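Local coordinates for protein probable TonB-dependent siderophore receptor PiuA (Acinetobacter baumannii, PDB 5FP1) that probably binds iron-chelating siderophores at the outer membrane, perhaps including ferric enterobactin, as the initial step of iron uptake, at residues Ile87-Ser92 with Val133-Ile137; Ser94-Ile98 with Gly128-Ser132; Thr120-Ala124 with Glu519-Phe523. All coordinates share one frame. Where two conformers were deposited one is given. Numbering follows the deposited sequence.

Interaction 1. Residues Ile87-Ser92 with Val133-Ile137; sequences IRGYSS and VGGSI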
ATOM      1  N   ILE A  87       3.336  -7.547   1.612  1.00 15.15           N
ATOM      2  CA  ILE A  87       4.775  -7.499   1.754  1.00 15.79           C
ATOM      3  C   ILE A  87       5.221  -8.814   2.377  1.00 18.13           C
ATOM      4  O   ILE A  87       4.722  -9.235   3.447  1.00 17.18           O
ATOM      5  CB  ILE A  87       5.233  -6.319   2.616  1.00 15.96           C
ATOM      6  CG1 ILE A  87       4.665  -5.004   2.067  1.00 19.81           C
ATOM      7  CG2 ILE A  87       6.742  -6.222   2.640  1.00 18.88           C
ATOM      8  CD1 ILE A  87       4.931  -3.833   2.996  1.00 20.62           C
ATOM      9  N   ARG A  88       6.124  -9.484   1.679  1.00 17.96           N
ATOM     10  CA  ARG A  88       6.567 -10.835   2.048  1.00 16.89           C
ATOM     11  C   ARG A  88       5.403 -11.774   2.386  1.00 17.89           C
ATOM     12  O   ARG A  88       5.496 -12.591   3.305  1.00 20.46           O
ATOM     13  CB  ARG A  88       7.560 -10.767   3.213  1.00 15.17           C
ATOM     14  CG  ARG A  88       8.887 -10.103   2.867  1.00 18.02           C
ATOM     15  CD  ARG A  88       9.865 -10.192   4.049  1.00 20.33           C
ATOM     16  NE  ARG A  88      11.163  -9.598   3.722  1.00 20.14           N
ATOM     17  CZ  ARG A  88      12.188  -9.504   4.563  1.00 21.21           C
ATOM     18  NH1 ARG A  88      12.088  -9.946   5.801  1.00 20.91           N
ATOM     19  NH2 ARG A  88      13.300  -8.927   4.169  1.00 19.86           N
ATOM     20  N   GLY A  89       4.310 -11.685   1.628  1.00 18.03           N
ATOM     21  CA  GLY A  89       3.187 -12.584   1.829  1.00 19.05           C
ATOM     22  C   GLY A  89       2.101 -12.129   2.790  1.00 19.19           C
ATOM     23  O   GLY A  89       1.091 -12.832   2.974  1.00 19.09           O
ATOM     24  N   TYR A  90       2.306 -10.983   3.445  1.00 17.46           N
ATOM     25  CA  TYR A  90       1.401 -10.544   4.507  1.00 16.13           C
ATOM     26  C   TYR A  90       0.830  -9.154   4.236  1.00 16.12           C
ATOM     27  O   TYR A  90       1.556  -8.217   3.862  1.00 15.93           O
ATOM     28  CB  TYR A  90       2.093 -10.605   5.884  1.00 15.87           C
ATOM     29  CG  TYR A  90       2.507 -12.040   6.237  1.00 16.66           C
ATOM     30  CD1 TYR A  90       1.567 -12.966   6.659  1.00 18.46           C
ATOM     31  CD2 TYR A  90       3.815 -12.477   6.071  1.00 16.87           C
ATOM     32  CE1 TYR A  90       1.911 -14.286   6.923  1.00 18.39           C
ATOM     33  CE2 TYR A  90       4.170 -13.793   6.333  1.00 17.62           C
ATOM     34  CZ  TYR A  90       3.225 -14.686   6.786  1.00 16.70           C
ATOM     35  OH  TYR A  90       3.552 -16.016   7.017  1.00 17.43           O
ATOM     36  N   SER A  91      -0.479  -9.026   4.422  1.00 16.79           N
ATOM     37  CA  SER A  91      -1.161  -7.757   4.149  1.00 16.06           C
ATOM     38  C   SER A  91      -0.610  -6.615   4.979  1.00 18.02           C
ATOM     39  O   SER A  91      -0.435  -6.727   6.211  1.00 15.42           O
ATOM     40  CB  SER A  91      -2.664  -7.882   4.416  1.00 18.30           C
ATOM     41  OG  SER A  91      -3.236  -6.602   4.405  1.00 19.11           O
ATOM     42  N   SER A  92      -0.353  -5.490   4.313  1.00 16.46           N
ATOM     43  CA  SER A  92       0.067  -4.290   5.033  0.50 16.16           C
ATOM     44  C   SER A  92      -0.974  -3.177   4.893  1.00 17.54           C
ATOM     45  O   SER A  92      -0.722  -2.027   5.248  1.00 17.51           O
ATOM     46  CB  SER A  92       1.423  -3.807   4.551  0.50 16.27           C
ATOM     47  OG  SER A  92       1.314  -3.224   3.274  0.50 16.96           O
ATOM     48  N   VAL A 133       3.167  -7.020   9.984  1.00 17.43           N
ATOM     49  CA  VAL A 133       3.484  -8.449  10.039  1.00 19.12           C
ATOM     50  C   VAL A 133       4.633  -8.814   9.091  1.00 18.89           C
ATOM     51  O   VAL A 133       5.639  -9.399   9.498  1.00 18.93           O
ATOM     52  CB  VAL A 133       2.244  -9.285   9.706  1.00 20.04           C
ATOM     53  CG1 VAL A 133       2.593 -10.767   9.584  1.00 17.79           C
ATOM     54  CG2 VAL A 133       1.174  -9.066  10.765  1.00 20.96           C
ATOM     55  N   GLY A 134       4.484  -8.463   7.818  1.00 17.03           N
ATOM     56  CA  GLY A 134       5.511  -8.741   6.834  1.00 18.80           C
ATOM     57  C   GLY A 134       6.314  -7.529   6.431  1.00 18.73           C
ATOM     58  O   GLY A 134       7.260  -7.644   5.673  1.00 17.77           O
ATOM     59  N   GLY A 135       5.919  -6.369   6.935  1.00 17.82           N
ATOM     60  CA  GLY A 135       6.485  -5.079   6.516  1.00 19.87           C
ATOM     61  C   GLY A 135       5.454  -3.966   6.623  1.00 20.61           C
ATOM     62  O   GLY A 135       4.327  -4.190   7.080  1.00 18.89           O
ATOM     63  N   SER A 136       5.840  -2.763   6.209  1.00 18.12           N
ATOM     64  CA  SER A 136       4.930  -1.616   6.202  1.00 17.74           C
ATOM     65  C   SER A 136       5.457  -0.563   5.237  1.00 16.98           C
ATOM     66  O   SER A 136       6.650  -0.548   4.891  1.00 17.97           O
ATOM     67  CB  SER A 136       4.811  -0.988   7.589  1.00 20.94           C
ATOM     68  OG  SER A 136       6.072  -0.563   8.052  1.00 30.24           O
ATOM     69  N   ILE A 137       4.557   0.325   4.831  1.00 16.42           N
ATOM     70  CA  ILE A 137       4.841   1.356   3.867  1.00 17.04           C
ATOM     71  C   ILE A 137       4.653   2.710   4.523  1.00 18.86           C
ATOM     72  O   ILE A 137       3.655   2.943   5.211  1.00 18.17           O
ATOM     73  CB  ILE A 137       3.881   1.218   2.684  1.00 18.28           C
ATOM     74  CG1 ILE A 137       4.224  -0.084   1.947  1.00 22.72           C
ATOM     75  CG2 ILE A 137       3.983   2.433   1.772  1.00 21.40           C
ATOM     76  CD1 ILE A 137       3.159  -0.548   0.996  1.00 22.22           C
TER
HETATM   77  O   HOH W   1       2.701  -6.855   6.304  1.00 24.03           O
HETATM   78  O   HOH W   2       1.226  -5.828   8.303  1.00 27.93           O
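Two pieces of a domain can lie side by side without a direct backbone hydrogen bond between them; here waters bridge the backbones, apolar side chains pack, and glycines let the chains come close. Val133 comes first: its CG1 rests on the Tyr90 ring, 4.0 Å from the centroid and 30° off the normal, an off-centre CH-pi contact. Its N donates to water 2 (2.8 Å), which donates to Ser91 O (2.8 Å). Gly134 N gives its proton to water 1 (2.8 Å), which also lies within hydrogen-bonding distance of Tyr90 O (3.0 Å). Gly134 has about as much surface covered as Ile87: its CA approaches Ile87 O at 3.5 Å in a CA-H...O contact, and a CB here would clash with that same oxygen. Ile87 O also receives Tyr90 N (3.0 Å), while Ile87 N donates to Tyr90 O (2.9 Å), closing a type I' beta turn, the tip of a tight beta hairpin. At Gly135, phi of 149° already disfavours a side chain, and a CB would run into Ile87 CG2. Ser136 turns its CB away, but its backbone N lies 3.5 Å from Ile87 CD1. That methyl also packs on Ile137 CG1 (4.0 Å), and Ile137 CD1 reaches Ser92 OG at 4.0 Å, an oxygen hydrogen-bonded to Pro85 O. The hairpin of strands 85-87 and 90-91 thus lies against strand 135-141 of the plug, whose flanking strands are 114-121 and 96-98, while Arg88 at its tip extends to salt bridges with Glu571 and Glu524 of the barrel wall.

Interaction 2. Residues Ser94-Ile98 with Gly128-Ser132; sequences SSMYI and GGAGS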
ATOM      1  N   SER A  94      -3.550  -2.453   6.704  1.00 14.88           N
ATOM      2  CA  SER A  94      -3.824  -1.756   7.979  1.00 19.01           C
ATOM      3  C   SER A  94      -2.582  -1.094   8.601  1.00 20.96           C
ATOM      4  O   SER A  94      -2.673  -0.534   9.688  1.00 22.68           O
ATOM      5  CB  SER A  94      -4.484  -2.686   8.994  1.00 22.05           C
ATOM      6  OG  SER A  94      -5.685  -3.236   8.510  1.00 23.17           O
ATOM      7  N   SER A  95      -1.449  -1.169   7.899  1.00 19.36           N
ATOM      8  CA  SER A  95      -0.121  -0.687   8.352  1.00 20.25           C
ATOM      9  C   SER A  95       0.495   0.235   7.305  1.00 17.34           C
ATOM     10  O   SER A  95       1.659   0.103   6.916  1.00 18.21           O
ATOM     11  CB  SER A  95       0.814  -1.866   8.676  1.00 22.52           C
ATOM     12  OG  SER A  95       0.199  -2.671   9.672  1.00 20.93           O
ATOM     13  N   MET A  96      -0.301   1.195   6.846  0.50 16.94           N
ATOM     14  CA  MET A  96       0.177   2.209   5.911  0.50 16.84           C
ATOM     15  C   MET A  96       0.262   3.553   6.636  0.50 17.01           C
ATOM     16  O   MET A  96      -0.690   3.980   7.309  0.50 16.02           O
ATOM     17  CB  MET A  96      -0.760   2.305   4.710  0.50 19.47           C
ATOM     18  CG  MET A  96      -1.038   0.955   4.077  0.50 20.17           C
ATOM     19  SD  MET A  96      -2.006   1.069   2.569  0.50 17.12           S
ATOM     20  CE  MET A  96      -0.920   2.076   1.574  0.50 19.37           C
ATOM     21  N   TYR A  97       1.403   4.209   6.457  1.00 15.71           N
ATOM     22  CA  TYR A  97       1.829   5.358   7.232  1.00 16.17           C
ATOM     23  C   TYR A  97       2.079   6.570   6.324  1.00 16.94           C
ATOM     24  O   TYR A  97       2.485   6.448   5.155  1.00 16.24           O
ATOM     25  CB  TYR A  97       3.135   5.001   8.028  1.00 15.63           C
ATOM     26  CG  TYR A  97       2.904   4.023   9.143  1.00 17.16           C
ATOM     27  CD1 TYR A  97       2.782   2.644   8.886  1.00 16.03           C
ATOM     28  CD2 TYR A  97       2.799   4.455  10.461  1.00 16.84           C
ATOM     29  CE1 TYR A  97       2.486   1.748   9.905  1.00 18.47           C
ATOM     30  CE2 TYR A  97       2.525   3.565  11.482  1.00 19.34           C
ATOM     31  CZ  TYR A  97       2.386   2.207  11.209  1.00 20.00           C
ATOM     32  OH  TYR A  97       2.086   1.332  12.244  1.00 22.50           O
ATOM     33  N   ILE A  98       1.791   7.741   6.865  1.00 18.09           N
ATOM     34  CA  ILE A  98       2.129   9.009   6.238  1.00 19.53           C
ATOM     35  C   ILE A  98       3.037   9.759   7.219  1.00 19.20           C
ATOM     36  O   ILE A  98       2.633  10.077   8.343  1.00 17.50           O
ATOM     37  CB  ILE A  98       0.866   9.820   5.879  1.00 22.85           C
ATOM     38  CG1 ILE A  98       1.248  11.196   5.321  1.00 26.80           C
ATOM     39  CG2 ILE A  98      -0.032  10.025   7.077  1.00 31.11           C
ATOM     40  CD1 ILE A  98       1.468  11.173   3.829  1.00 38.56           C
ATOM     41  N   GLY A 128       6.221   0.305  14.663  1.00 24.33           N
ATOM     42  CA  GLY A 128       4.899   0.773  14.232  1.00 25.50           C
ATOM     43  C   GLY A 128       3.695   0.361  15.057  1.00 26.39           C
ATOM     44  O   GLY A 128       2.591   0.857  14.817  1.00 28.54           O
ATOM     45  N   GLY A 129       3.888  -0.494  16.053  1.00 21.28           N
ATOM     46  CA  GLY A 129       2.778  -1.019  16.821  1.00 21.53           C
ATOM     47  C   GLY A 129       2.020  -2.150  16.128  1.00 20.63           C
ATOM     48  O   GLY A 129       2.605  -2.970  15.418  1.00 20.01           O
ATOM     49  N   ALA A 130       0.706  -2.188  16.336  1.00 17.09           N
ATOM     50  CA  ALA A 130      -0.105  -3.248  15.789  1.00 20.10           C
ATOM     51  C   ALA A 130       0.110  -3.379  14.288  1.00 19.18           C
ATOM     52  O   ALA A 130       0.215  -2.383  13.582  1.00 17.25           O
ATOM     53  CB  ALA A 130      -1.561  -3.011  16.084  1.00 20.08           C
ATOM     54  N   GLY A 131       0.180  -4.617  13.817  1.00 18.84           N
ATOM     55  CA  GLY A 131       0.341  -4.886  12.415  1.00 18.16           C
ATOM     56  C   GLY A 131       1.807  -4.983  12.033  1.00 19.17           C
ATOM     57  O   GLY A 131       2.637  -5.472  12.809  1.00 18.57           O
ATOM     58  N   SER A 132       2.142  -4.493  10.851  1.00 17.59           N
ATOM     59  CA  SER A 132       3.508  -4.618  10.346  1.00 19.05           C
ATOM     60  C   SER A 132       4.017  -6.090  10.411  1.00 19.71           C
ATOM     61  O   SER A 132       5.141  -6.355  10.844  1.00 18.54           O
ATOM     62  CB  SER A 132       4.452  -3.673  11.087  1.00 22.12           C
ATOM     63  OG  SER A 132       4.171  -2.324  10.685  1.00 22.48           O
TER
HETATM   64  O   HOH W   3       2.390  -1.324  12.166  1.00 27.20           O
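This is a polar, water-assisted contact inside the plug domain of a TonB-dependent receptor, the globular domain that fills the 22-stranded barrel typical of the family. It joins strand 96-98 and the residues leading into it to the glycine-rich loop between helix 125-128 and strand 135-141. Here an irregular loop is held to the strand through side-chain hydroxyls and a water. Ser95 points toward the loop, and its OG accepts a hydrogen bond from Ser132 N (2.9 Å, 160°). Gly131 CA passes 3.5 Å from the same OG, so close that a CB on Gly131 would collide with it. Two residues on, Tyr97 spans the remaining gap with the full length of its ring, and Arg102 donates to both Ser94 O and Ala130 O. At the helix end a CB on Gly128 would strike the tyrosine hydroxyl, and Gly129 then leaves the helix with positive phi. Tyr97 OH donates to Gly128 O at 2.7 Å and accepts from water 3 at 2.7 Å, a water that also donates to Ala130 O at 2.8 Å and lies 2.5 Å from Ser132 OG.

Interaction 3. Residues Thr120-Ala124 with Glu519-Phe523; sequences TKGSA and EAQTF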
ATOM      1  N   THR A 120       9.417  -0.871   4.476  1.00 17.41           N
ATOM      2  CA  THR A 120      10.077  -1.706   5.447  1.00 19.46           C
ATOM      3  C   THR A 120       9.655  -3.114   5.131  1.00 20.07           C
ATOM      4  O   THR A 120       8.455  -3.402   5.000  1.00 18.58           O
ATOM      5  CB  THR A 120       9.691  -1.323   6.884  1.00 20.63           C
ATOM      6  OG1 THR A 120      10.170  -0.002   7.149  1.00 19.07           O
ATOM      7  CG2 THR A 120      10.300  -2.282   7.880  1.00 23.83           C
ATOM      8  N   LYS A 121      10.624  -4.011   5.001  1.00 17.91           N
ATOM      9  CA  LYS A 121      10.314  -5.408   4.751  1.00 17.98           C
ATOM     10  C   LYS A 121      10.762  -6.243   5.944  1.00 23.16           C
ATOM     11  O   LYS A 121      11.901  -6.112   6.420  1.00 22.54           O
ATOM     12  CB  LYS A 121      10.981  -5.879   3.445  1.00 24.21           C
ATOM     13  CG  LYS A 121      10.547  -5.111   2.209  1.00 25.69           C
ATOM     14  CD  LYS A 121      11.226  -5.661   0.956  1.00 31.24           C
ATOM     15  CE  LYS A 121      11.655  -4.566  -0.001  1.00 37.83           C
ATOM     16  NZ  LYS A 121      12.536  -5.069  -1.110  1.00 44.09           N
ATOM     17  N   GLY A 122       9.857  -7.087   6.438  1.00 19.10           N
ATOM     18  CA  GLY A 122      10.052  -7.785   7.691  1.00 19.74           C
ATOM     19  C   GLY A 122       9.197  -7.239   8.826  1.00 20.83           C
ATOM     20  O   GLY A 122       8.820  -6.065   8.847  1.00 19.06           O
ATOM     21  N   SER A 123       8.938  -8.099   9.794  1.00 18.57           N
ATOM     22  CA  SER A 123       8.134  -7.784  10.966  1.00 18.89           C
ATOM     23  C   SER A 123       8.626  -6.543  11.656  1.00 18.55           C
ATOM     24  O   SER A 123       9.825  -6.386  11.900  1.00 18.98           O
ATOM     25  CB  SER A 123       8.150  -8.976  11.920  1.00 16.57           C
ATOM     26  OG  SER A 123       7.659 -10.133  11.254  1.00 16.84           O
ATOM     27  N   ALA A 124       7.714  -5.617  11.946  1.00 18.27           N
ATOM     28  CA  ALA A 124       8.155  -4.329  12.462  1.00 18.50           C
ATOM     29  C   ALA A 124       7.287  -3.655  13.504  1.00 15.52           C
ATOM     30  O   ALA A 124       7.215  -2.420  13.539  1.00 18.09           O
ATOM     31  CB  ALA A 124       8.370  -3.394  11.276  1.00 20.51           C
ATOM     32  N   GLU A 519       0.451 -13.533  16.106  1.00 16.64           N
ATOM     33  CA  GLU A 519       1.846 -13.322  16.438  1.00 17.70           C
ATOM     34  C   GLU A 519       2.696 -13.724  15.257  1.00 16.97           C
ATOM     35  O   GLU A 519       2.466 -14.779  14.629  1.00 18.44           O
ATOM     36  CB  GLU A 519       2.250 -14.148  17.663  1.00 21.65           C
ATOM     37  CG  GLU A 519       1.541 -13.752  18.937  1.00 26.80           C
ATOM     38  CD  GLU A 519       1.902 -14.686  20.086  1.00 30.22           C
ATOM     39  OE1 GLU A 519       2.947 -14.489  20.700  1.00 43.99           O
ATOM     40  OE2 GLU A 519       1.177 -15.647  20.327  1.00 44.68           O
ATOM     41  N   ALA A 520       3.652 -12.869  14.929  1.00 17.27           N
ATOM     42  CA  ALA A 520       4.519 -13.092  13.784  1.00 15.34           C
ATOM     43  C   ALA A 520       5.939 -12.721  14.164  1.00 16.69           C
ATOM     44  O   ALA A 520       6.180 -12.013  15.163  1.00 16.76           O
ATOM     45  CB  ALA A 520       4.061 -12.270  12.579  1.00 16.53           C
ATOM     46  N   GLN A 521       6.869 -13.153  13.339  1.00 15.65           N
ATOM     47  CA  GLN A 521       8.264 -12.861  13.578  1.00 18.91           C
ATOM     48  C   GLN A 521       9.080 -12.950  12.301  1.00 15.86           C
ATOM     49  O   GLN A 521       8.706 -13.632  11.333  1.00 17.29           O
ATOM     50  CB  GLN A 521       8.816 -13.796  14.667  1.00 18.68           C
ATOM     51  CG  GLN A 521       8.808 -15.248  14.216  1.00 21.35           C
ATOM     52  CD  GLN A 521       9.134 -16.260  15.309  1.00 28.81           C
ATOM     53  OE1 GLN A 521       9.348 -15.924  16.468  1.00 29.88           O
ATOM     54  NE2 GLN A 521       9.173 -17.512  14.924  1.00 30.64           N
ATOM     55  N   THR A 522      10.209 -12.239  12.297  1.00 16.81           N
ATOM     56  CA  THR A 522      11.167 -12.299  11.219  1.00 16.94           C
ATOM     57  C   THR A 522      12.569 -12.553  11.766  1.00 18.74           C
ATOM     58  O   THR A 522      13.029 -11.852  12.676  1.00 16.87           O
ATOM     59  CB  THR A 522      11.165 -10.988  10.413  1.00 18.44           C
ATOM     60  OG1 THR A 522       9.897 -10.831   9.760  1.00 16.57           O
ATOM     61  CG2 THR A 522      12.286 -10.965   9.356  1.00 18.58           C
ATOM     62  N   PHE A 523      13.199 -13.593  11.238  1.00 19.06           N
ATOM     63  CA  PHE A 523      14.642 -13.839  11.436  1.00 17.96           C
ATOM     64  C   PHE A 523      15.358 -13.538  10.123  1.00 17.29           C
ATOM     65  O   PHE A 523      14.995 -14.061   9.067  1.00 18.59           O
ATOM     66  CB  PHE A 523      14.920 -15.294  11.854  1.00 21.16           C
ATOM     67  CG  PHE A 523      16.423 -15.589  11.943  1.00 27.91           C
ATOM     68  CD1 PHE A 523      17.161 -15.129  13.030  1.00 30.37           C
ATOM     69  CD2 PHE A 523      17.098 -16.213  10.902  1.00 38.79           C
ATOM     70  CE1 PHE A 523      18.531 -15.363  13.118  1.00 33.99           C
ATOM     71  CE2 PHE A 523      18.470 -16.434  10.972  1.00 41.62           C
ATOM     72  CZ  PHE A 523      19.184 -16.007  12.082  1.00 34.22           C
TER
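The two backbones meet at a single point, without forming a sheet: the CA atoms of Ser123 and Thr522 stand 5.4 Å apart, and from there the chains diverge. Residues 519-523 are fully extended strand. The other segment leaves its strand after Lys121, and Gly122, at phi 106°, has a backbone conformation that would press a CB against the preceding carbonyl. Ser123 then presents its side chain to the strand, and Ala124 follows as the N-cap of helix 125-128.

At the centre of the contact, Ser123 OG and Thr522 OG1 lie 2.8 Å apart. The threonine hydroxyl may donate to the serine, but its proton also has another acceptor within reach, and OG1 pairs with Thr545 OG1 as well; Ser123 OG in turn is hydrogen-bonded to Val133 O. What results is a small cluster of hydroxyls at the meeting of plug and barrel, the two domains that define a TonB-dependent receptor. Strand 518-531 belongs to the wall, so Ala520 and Thr522 point toward the plug, whereas Gln521 between them points away, its amide hydrogen-bonded to Tyr488 and Glu546 and its side chain touching a bound detergent molecule. Ser123 OG also packs against the strand backbone, 3.3 Å from Gln521 C, and comes within 4.4 Å of Ala520 CB. Beside this pair, Gly122 CA approaches Thr522 OG1 at 3.7 Å.

How the interactions relate
Followed from the N terminus, the hairpin 87-92 comes first and 94-98 begins after one intervening residue; 120-124 precedes the loop 128-132 and strand segment 133-137, and 519-523 arrives nearly 400 residues later. Interaction 1 closes the loop from 92 to 133, and interaction 2, closing 98 to 128, nests inside it. Interaction 3 starts within both loops and ends far beyond them, so it crosses each. All three converge on the plug's mixed sheet, where strand 135-141 lies between 114-121 and 96-98: Gly134 O meets Gly122 N, and Ile137 O meets Tyr97 N. Interactions 1 and 2 join parts of the plug to one another; interaction 3 ties it to the barrel.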